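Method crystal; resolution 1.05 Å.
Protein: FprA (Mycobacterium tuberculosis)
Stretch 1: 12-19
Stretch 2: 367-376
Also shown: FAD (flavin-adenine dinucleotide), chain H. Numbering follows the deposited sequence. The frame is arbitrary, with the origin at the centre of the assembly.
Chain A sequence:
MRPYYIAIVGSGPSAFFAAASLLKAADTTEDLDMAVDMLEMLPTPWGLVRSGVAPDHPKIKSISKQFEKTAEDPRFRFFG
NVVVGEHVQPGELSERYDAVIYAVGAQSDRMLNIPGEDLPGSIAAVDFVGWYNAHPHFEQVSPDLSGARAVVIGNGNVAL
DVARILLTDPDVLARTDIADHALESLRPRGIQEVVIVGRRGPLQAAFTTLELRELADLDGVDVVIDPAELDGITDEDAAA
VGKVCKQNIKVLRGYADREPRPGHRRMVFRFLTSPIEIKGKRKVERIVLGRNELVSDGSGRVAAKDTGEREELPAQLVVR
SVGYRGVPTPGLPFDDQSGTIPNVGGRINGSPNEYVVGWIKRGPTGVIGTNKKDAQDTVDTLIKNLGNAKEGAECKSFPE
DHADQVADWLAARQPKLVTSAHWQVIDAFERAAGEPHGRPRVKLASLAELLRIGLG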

ATOM      1  N   GLY A  12      -3.129  -5.352   8.521  1.00  8.45           N
ATOM      2  CA  GLY A  12      -3.551  -4.094   7.957  1.00  8.42           C
ATOM      3  C   GLY A  12      -5.040  -3.871   8.137  1.00  8.44           C
ATOM      4  O   GLY A  12      -5.723  -4.563   8.884  1.00  8.55           O
ATOM      5  N   PRO A  13      -5.571  -2.851   7.453  1.00  8.50           N
ATOM      6  CA  PRO A  13      -6.993  -2.533   7.578  1.00  9.52           C
ATOM      7  C   PRO A  13      -7.926  -3.692   7.327  1.00  8.92           C
ATOM      8  O   PRO A  13      -8.864  -3.876   8.087  1.00  8.92           O
ATOM      9  CB  PRO A  13      -7.176  -1.400   6.557  1.00  9.98           C
ATOM     10  CG  PRO A  13      -5.880  -0.790   6.429  1.00 10.42           C
ATOM     11  CD  PRO A  13      -4.854  -1.879   6.591  1.00  9.03           C
ATOM     12  N   SER A  14      -7.749  -4.447   6.260  1.00  8.81           N
ATOM     13  CA  SER A  14      -8.704  -5.509   5.977  1.00  8.59           C
ATOM     14  C   SER A  14      -8.701  -6.563   7.087  1.00  8.46           C
ATOM     15  O   SER A  14      -9.759  -7.042   7.472  1.00  8.90           O
ATOM     16  CB  SER A  14      -8.483  -6.113   4.588  1.00  9.19           C
ATOM     17  OG  SER A  14      -7.319  -6.893   4.476  1.00  8.70           O
ATOM     18  N   ALA A  15      -7.530  -6.873   7.614  1.00  8.40           N
ATOM     19  CA  ALA A  15      -7.411  -7.788   8.744  1.00  8.50           C
ATOM     20  C   ALA A  15      -8.167  -7.280   9.961  1.00  8.24           C
ATOM     21  O   ALA A  15      -8.895  -8.025  10.610  1.00  9.00           O
ATOM     22  CB  ALA A  15      -5.958  -7.989   9.077  1.00  8.57           C
ATOM     23  N   PHE A  16      -7.953  -6.009  10.301  1.00  8.86           N
ATOM     24  CA  PHE A  16      -8.608  -5.452  11.481  1.00  9.15           C
ATOM     25  C   PHE A  16     -10.094  -5.266  11.328  1.00  9.33           C
ATOM     26  O   PHE A  16     -10.855  -5.449  12.297  1.00  9.49           O
ATOM     27  CB  PHE A  16      -7.923  -4.163  11.950  1.00  9.17           C
ATOM     28  CG  PHE A  16      -6.807  -4.443  12.889  1.00  9.16           C
ATOM     29  CD1 PHE A  16      -7.092  -4.775  14.210  1.00 10.88           C
ATOM     30  CD2 PHE A  16      -5.476  -4.404  12.489  1.00  9.58           C
ATOM     31  CE1 PHE A  16      -6.070  -5.068  15.092  1.00 10.86           C
ATOM     32  CE2 PHE A  16      -4.482  -4.718  13.378  1.00 10.36           C
ATOM     33  CZ  PHE A  16      -4.777  -5.052  14.660  1.00 10.49           C
ATOM     34  N   PHE A  17     -10.553  -4.938  10.123  1.00  9.50           N
ATOM     35  CA  PHE A  17     -11.983  -4.876   9.889  1.00 10.05           C
ATOM     36  C   PHE A  17     -12.595  -6.279   9.981  1.00  9.41           C
ATOM     37  O   PHE A  17     -13.663  -6.460  10.570  1.00 10.00           O
ATOM     38  CB  PHE A  17     -12.297  -4.219   8.548  1.00 10.69           C
ATOM     39  CG  PHE A  17     -11.964  -2.718   8.484  1.00 11.15           C
ATOM     40  CD1 PHE A  17     -12.289  -1.844   9.491  1.00 14.46           C
ATOM     41  CD2 PHE A  17     -11.357  -2.203   7.361  1.00 11.39           C
ATOM     42  CE1 PHE A  17     -11.984  -0.515   9.385  1.00 15.41           C
ATOM     43  CE2 PHE A  17     -11.080  -0.851   7.274  1.00 12.44           C
ATOM     44  CZ  PHE A  17     -11.399  -0.035   8.267  1.00 14.67           C
ATOM     45  N   ALA A  18     -11.896  -7.271   9.459  1.00  9.59           N
ATOM     46  CA  ALA A  18     -12.380  -8.647   9.587  1.00  9.52           C
ATOM     47  C   ALA A  18     -12.464  -9.053  11.059  1.00  9.59           C
ATOM     48  O   ALA A  18     -13.436  -9.652  11.491  1.00  9.77           O
ATOM     49  CB  ALA A  18     -11.486  -9.592   8.811  1.00  9.61           C
ATOM     50  N   ALA A  19     -11.409  -8.728  11.815  1.00  9.31           N
ATOM     51  CA  ALA A  19     -11.399  -9.060  13.237  1.00  9.75           C
ATOM     52  C   ALA A  19     -12.587  -8.439  13.940  1.00 10.06           C
ATOM     53  O   ALA A  19     -13.285  -9.096  14.725  1.00 10.41           O
ATOM     54  CB  ALA A  19     -10.101  -8.615  13.877  1.00  9.87           C
ATOM     55  N   VAL A 367      -9.228   3.362  -0.890  1.00 11.71           N
ATOM     56  CA  VAL A 367      -8.822   3.952   0.364  1.00 11.04           C
ATOM     57  C   VAL A 367      -9.033   2.938   1.502  1.00 10.35           C
ATOM     58  O   VAL A 367      -9.684   1.903   1.349  1.00 10.63           O
ATOM     59  CB  VAL A 367      -9.582   5.250   0.646  1.00 11.66           C
ATOM     60  CG1 VAL A 367      -9.204   6.315  -0.365  1.00 13.29           C
ATOM     61  CG2 VAL A 367     -11.078   5.071   0.688  1.00 12.98           C
ATOM     62  N   ILE A 368      -8.506   3.274   2.653  1.00 10.94           N
ATOM     63  CA  ILE A 368      -8.586   2.378   3.785  1.00 10.58           C
ATOM     64  C   ILE A 368      -9.998   1.879   4.029  1.00 10.66           C
ATOM     65  O   ILE A 368     -10.228   0.683   4.238  1.00 11.31           O
ATOM     66  CB  ILE A 368      -8.020   3.098   5.026  1.00 10.71           C
ATOM     67  CG1 ILE A 368      -6.511   3.279   4.872  1.00 10.28           C
ATOM     68  CG2 ILE A 368      -8.336   2.357   6.305  1.00 11.69           C
ATOM     69  CD1 ILE A 368      -5.919   4.382   5.743  1.00 11.26           C
ATOM     70  N   GLY A 369     -10.965   2.790   4.017  1.00 11.84           N
ATOM     71  CA  GLY A 369     -12.338   2.447   4.335  1.00 12.72           C
ATOM     72  C   GLY A 369     -13.010   1.487   3.396  1.00 12.59           C
ATOM     73  O   GLY A 369     -13.984   0.856   3.769  1.00 13.59           O
ATOM     74  N   THR A 370     -12.509   1.354   2.175  1.00 12.01           N
ATOM     75  CA  THR A 370     -13.097   0.414   1.218  1.00 12.70           C
ATOM     76  C   THR A 370     -12.927  -1.016   1.694  1.00 12.98           C
ATOM     77  O   THR A 370     -13.642  -1.903   1.262  1.00 14.71           O
ATOM     78  CB  THR A 370     -12.508   0.533  -0.202  1.00 13.07           C
ATOM     79  OG1 THR A 370     -11.092   0.235  -0.234  1.00 14.53           O
ATOM     80  CG2 THR A 370     -12.706   1.930  -0.774  1.00 14.46           C
ATOM     81  N   ASN A 371     -11.989  -1.247   2.606  1.00 12.26           N
ATOM     82  CA  ASN A 371     -11.749  -2.589   3.113  1.00 11.86           C
ATOM     83  C   ASN A 371     -12.772  -3.046   4.143  1.00 12.60           C
ATOM     84  O   ASN A 371     -12.833  -4.226   4.465  1.00 12.76           O
ATOM     85  CB  ASN A 371     -10.333  -2.651   3.673  1.00 11.97           C
ATOM     86  CG  ASN A 371      -9.301  -2.390   2.604  1.00 12.16           C
ATOM     87  OD1 ASN A 371      -9.111  -3.223   1.739  1.00 13.01           O
ATOM     88  ND2 ASN A 371      -8.691  -1.224   2.635  1.00 11.72           N
ATOM     89  N   LYS A 372     -13.585  -2.127   4.637  1.00 13.27           N
ATOM     90  CA  LYS A 372     -14.506  -2.467   5.706  1.00 13.51           C
ATOM     91  C   LYS A 372     -15.683  -3.346   5.217  1.00 12.83           C
ATOM     92  O   LYS A 372     -15.897  -4.414   5.750  1.00 12.68           O
ATOM     93  CB  LYS A 372     -14.999  -1.204   6.395  1.00 14.57           C
ATOM     94  CG  LYS A 372     -15.852  -1.477   7.629  1.00 16.25           C
ATOM     95  CD  LYS A 372     -16.179  -0.221   8.381  1.00 20.59           C
ATOM     96  CE  LYS A 372     -17.050  -0.513   9.589  1.00 24.94           C
ATOM     97  NZ  LYS A 372     -17.294   0.744  10.337  1.00 29.01           N
ATOM     98  N   LYS A 373     -16.432  -2.893   4.213  1.00 12.98           N
ATOM     99  CA  LYS A 373     -17.546  -3.687   3.720  1.00 14.46           C
ATOM    100  C   LYS A 373     -17.053  -4.975   3.104  1.00 13.90           C
ATOM    101  O   LYS A 373     -17.681  -6.027   3.235  1.00 13.71           O
ATOM    102  CB  LYS A 373     -18.346  -2.905   2.684  1.00 15.65           C
ATOM    103  CG  LYS A 373     -19.532  -3.672   2.205  1.00 19.85           C
ATOM    104  CD  LYS A 373     -20.342  -2.900   1.195  1.00 24.82           C
ATOM    105  CE  LYS A 373     -20.378  -3.579  -0.153  1.00 29.10           C
ATOM    106  NZ  LYS A 373     -21.057  -4.910  -0.078  1.00 31.15           N
ATOM    107  N   ASP A 374     -15.896  -4.886   2.451  1.00 14.64           N
ATOM    108  CA  ASP A 374     -15.242  -6.039   1.879  1.00 15.00           C
ATOM    109  C   ASP A 374     -15.027  -7.121   2.936  1.00 14.12           C
ATOM    110  O   ASP A 374     -15.384  -8.281   2.748  1.00 14.61           O
ATOM    111  CB  ASP A 374     -13.926  -5.598   1.220  1.00 15.60           C
ATOM    112  CG  ASP A 374     -13.249  -6.707   0.523  1.00 19.66           C
ATOM    113  OD1 ASP A 374     -13.942  -7.482  -0.212  1.00 21.29           O
ATOM    114  OD2 ASP A 374     -12.022  -6.839   0.649  1.00 24.32           O
ATOM    115  N   ALA A 375     -14.438  -6.726   4.041  1.00 13.53           N
ATOM    116  CA  ALA A 375     -14.177  -7.669   5.109  1.00 12.62           C
ATOM    117  C   ALA A 375     -15.475  -8.205   5.714  1.00 12.06           C
ATOM    118  O   ALA A 375     -15.566  -9.378   6.023  1.00 11.84           O
ATOM    119  CB  ALA A 375     -13.299  -7.028   6.175  1.00 13.23           C
ATOM    120  N   GLN A 376     -16.450  -7.337   5.880  1.00 11.88           N
ATOM    121  CA  GLN A 376     -17.721  -7.744   6.465  1.00 12.28           C
ATOM    122  C   GLN A 376     -18.381  -8.820   5.611  1.00 12.94           C
ATOM    123  O   GLN A 376     -18.898  -9.794   6.123  1.00 12.90           O
ATOM    124  CB  GLN A 376     -18.647  -6.544   6.582  1.00 12.50           C
ATOM    125  CG  GLN A 376     -19.980  -6.873   7.233  1.00 13.87           C
ATOM    126  CD  GLN A 376     -19.818  -7.246   8.692  1.00 14.38           C
ATOM    127  OE1 GLN A 376     -19.309  -6.442   9.471  1.00 15.15           O
ATOM    128  NE2 GLN A 376     -20.239  -8.452   9.078  1.00 15.21           N
TER
HETATM  129  PA  FAD H2457      -2.126  -4.000   3.782  1.00  8.02           P
HETATM  130  O1A FAD H2457      -1.042  -4.039   2.782  1.00  8.20           O
HETATM  131  O2A FAD H2457      -2.448  -2.730   4.479  1.00  7.84           O
HETATM  132  O5B FAD H2457      -1.808  -5.074   4.924  1.00  7.94           O
HETATM  133  C5B FAD H2457      -1.287  -6.362   4.571  1.00  7.87           C
HETATM  134  C4B FAD H2457      -0.565  -6.888   5.805  1.00  7.90           C
HETATM  135  O4B FAD H2457      -0.299  -8.270   5.576  1.00  8.01           O
HETATM  136  C3B FAD H2457       0.784  -6.212   6.076  1.00  8.20           C
HETATM  137  O3B FAD H2457       0.927  -5.826   7.424  1.00  8.05           O
HETATM  138  C2B FAD H2457       1.774  -7.267   5.659  1.00  8.02           C
HETATM  139  O2B FAD H2457       3.047  -7.185   6.256  1.00  7.90           O
HETATM  140  C1B FAD H2457       1.017  -8.554   6.009  1.00  7.97           C
HETATM  141  N9A FAD H2457       1.479  -9.744   5.308  1.00  8.30           N
HETATM  142  C8A FAD H2457       1.703  -9.859   3.963  1.00  8.30           C
HETATM  143  N7A FAD H2457       2.102 -11.079   3.627  1.00  9.15           N
HETATM  144  C5A FAD H2457       2.171 -11.770   4.821  0.50  8.27           C
HETATM  145  C6A FAD H2457       2.541 -13.086   5.106  1.00  9.63           C
HETATM  146  N6A FAD H2457       2.879 -13.977   4.187  1.00 10.73           N
HETATM  147  N1A FAD H2457       2.489 -13.469   6.412  1.00  9.12           N
HETATM  148  C2A FAD H2457       2.085 -12.580   7.358  1.00  8.79           C
HETATM  149  N3A FAD H2457       1.714 -11.309   7.153  1.00  8.93           N
HETATM  150  C4A FAD H2457       1.774 -10.952   5.866  0.50  8.33           C
HETATM  151  N1  FAD H2457      -5.662   4.874   1.861  1.00 10.26           N
HETATM  152  C2  FAD H2457      -6.236   5.950   2.468  1.00 10.74           C
HETATM  153  O2  FAD H2457      -7.384   5.908   2.870  1.00 11.76           O
HETATM  154  N3  FAD H2457      -5.498   7.115   2.601  1.00 11.52           N
HETATM  155  C4  FAD H2457      -4.189   7.236   2.236  1.00 10.61           C
HETATM  156  O4  FAD H2457      -3.566   8.306   2.419  1.00 12.30           O
HETATM  157  C4X FAD H2457      -3.590   6.110   1.661  0.50  9.92           C
HETATM  158  N5  FAD H2457      -2.265   6.139   1.286  1.00 10.25           N
HETATM  159  C5X FAD H2457      -1.703   5.042   0.686  0.50  9.73           C
HETATM  160  C6  FAD H2457      -0.390   5.076   0.285  1.00  9.61           C
HETATM  161  C7  FAD H2457       0.201   4.023  -0.392  1.00  9.98           C
HETATM  162  C7M FAD H2457       1.647   4.098  -0.796  1.00 10.88           C
HETATM  163  C8  FAD H2457      -0.568   2.879  -0.636  1.00  9.28           C
HETATM  164  C8M FAD H2457       0.013   1.713  -1.388  1.00 10.11           C
HETATM  165  C9  FAD H2457      -1.895   2.818  -0.215  1.00  9.60           C
HETATM  166  C9A FAD H2457      -2.479   3.889   0.447  1.00  9.46           C
HETATM  167  N10 FAD H2457      -3.816   3.858   0.859  1.00  9.41           N
HETATM  168  C10 FAD H2457      -4.364   4.951   1.484  1.00  9.50           C
HETATM  169  C1' FAD H2457      -4.666   2.645   0.684  1.00  9.49           C
HETATM  170  C2' FAD H2457      -4.540   1.699   1.877  1.00  9.15           C
HETATM  171  O2' FAD H2457      -3.176   1.559   2.185  1.00  9.52           O
HETATM  172  C3' FAD H2457      -5.151   0.330   1.519  1.00  8.77           C
HETATM  173  O3' FAD H2457      -6.541   0.456   1.236  1.00  9.65           O
HETATM  174  C4' FAD H2457      -5.113  -0.714   2.635  1.00  8.31           C
HETATM  175  O4' FAD H2457      -3.935  -0.589   3.427  1.00  8.62           O
HETATM  176  C5' FAD H2457      -5.200  -2.124   2.050  1.00  8.25           C
HETATM  177  O5' FAD H2457      -5.368  -2.987   3.182  1.00  7.96           O
HETATM  178  P   FAD H2457      -4.988  -4.528   3.203  1.00  8.33           P
HETATM  179  O1P FAD H2457      -5.368  -4.969   4.564  1.00  8.04           O
HETATM  180  O2P FAD H2457      -5.547  -5.285   2.042  1.00  8.59           O
HETATM  181  O3P FAD H2457      -3.416  -4.597   3.005  1.00  7.88           O
HETATM  182  O   HOH W   1     -15.607  -4.951   8.539  1.00 21.52           O

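The two stretches, 351 or more residues apart in sequence wherever they touch, pack through two helices and the turn that leads into the second, beside the FAD. The axes of helix 13-19 and helix 370-376 approach to 8.2 Å and run in the same general direction, 48° apart. No direct hydrogen bond joins them; the 380 Å² buried between them is van der Waals packing, and one water and the FAD link the stretches besides.

Stretch 2 opens with a type I turn from Val367 to Thr370, secured by the backbone bond from Thr370 N to Val367 O (3.0 Å) and by Thr370 OG1, which donates to the same Val367 O (2.7 Å). Ile368 serves both partners. Its N donates to FAD O2 (2.9 Å) in a nearly linear bond, while its CG2 packs against Pro13 CB at 3.9 Å and, more loosely, Phe17 CE2 at 4.3 Å. Ile368 O sits at the edge of the Phe17 ring, 3.5 Å from Phe17 CE2. Gly369 and Thr370 make no contact with stretch 1.

Asn371 points toward the first helix, and its CB rests 4.0 Å from Ser14 CB. The backbones come close here, with Ser14 CA and Asn371 CA 5.1 Å apart. Both residues also bond the cofactor: Asn371 ND2 donates to FAD O3' (3.1 Å) and also to Ile368 O (2.9 Å), whereas Ser14 OG and Ser14 N both donate to FAD O1P, at 2.7 and 3.0 Å. The FAD thus bridges the two stretches through its own polar atoms.

Lys372 contributes the aliphatic base of its side chain. Its CB lies over one face of the Phe17 ring, 3.9 Å from the ring centroid and 9° off the normal, a CH-pi contact; the rest of the extended, all-t chain leads away, leaving the charged amine clear of the apolar contact. A water donates to Lys372 O (2.9 Å) and weakly to Phe17 O (3.2 Å), linking the two backbones.

Lys373 points away, and Asp374 makes no contact. One helical turn after Asn371, Ala375 again points toward stretch 1. Its CB packs 3.8 Å from Phe17 CB and 4.1 Å from Ala18 CB, and also touches the backbone at Ala18 N (3.6 Å). With only methyl groups at Ala18 and Ala375, their CA atoms lie just 4.9 Å apart, the closest pairing in the backbone register.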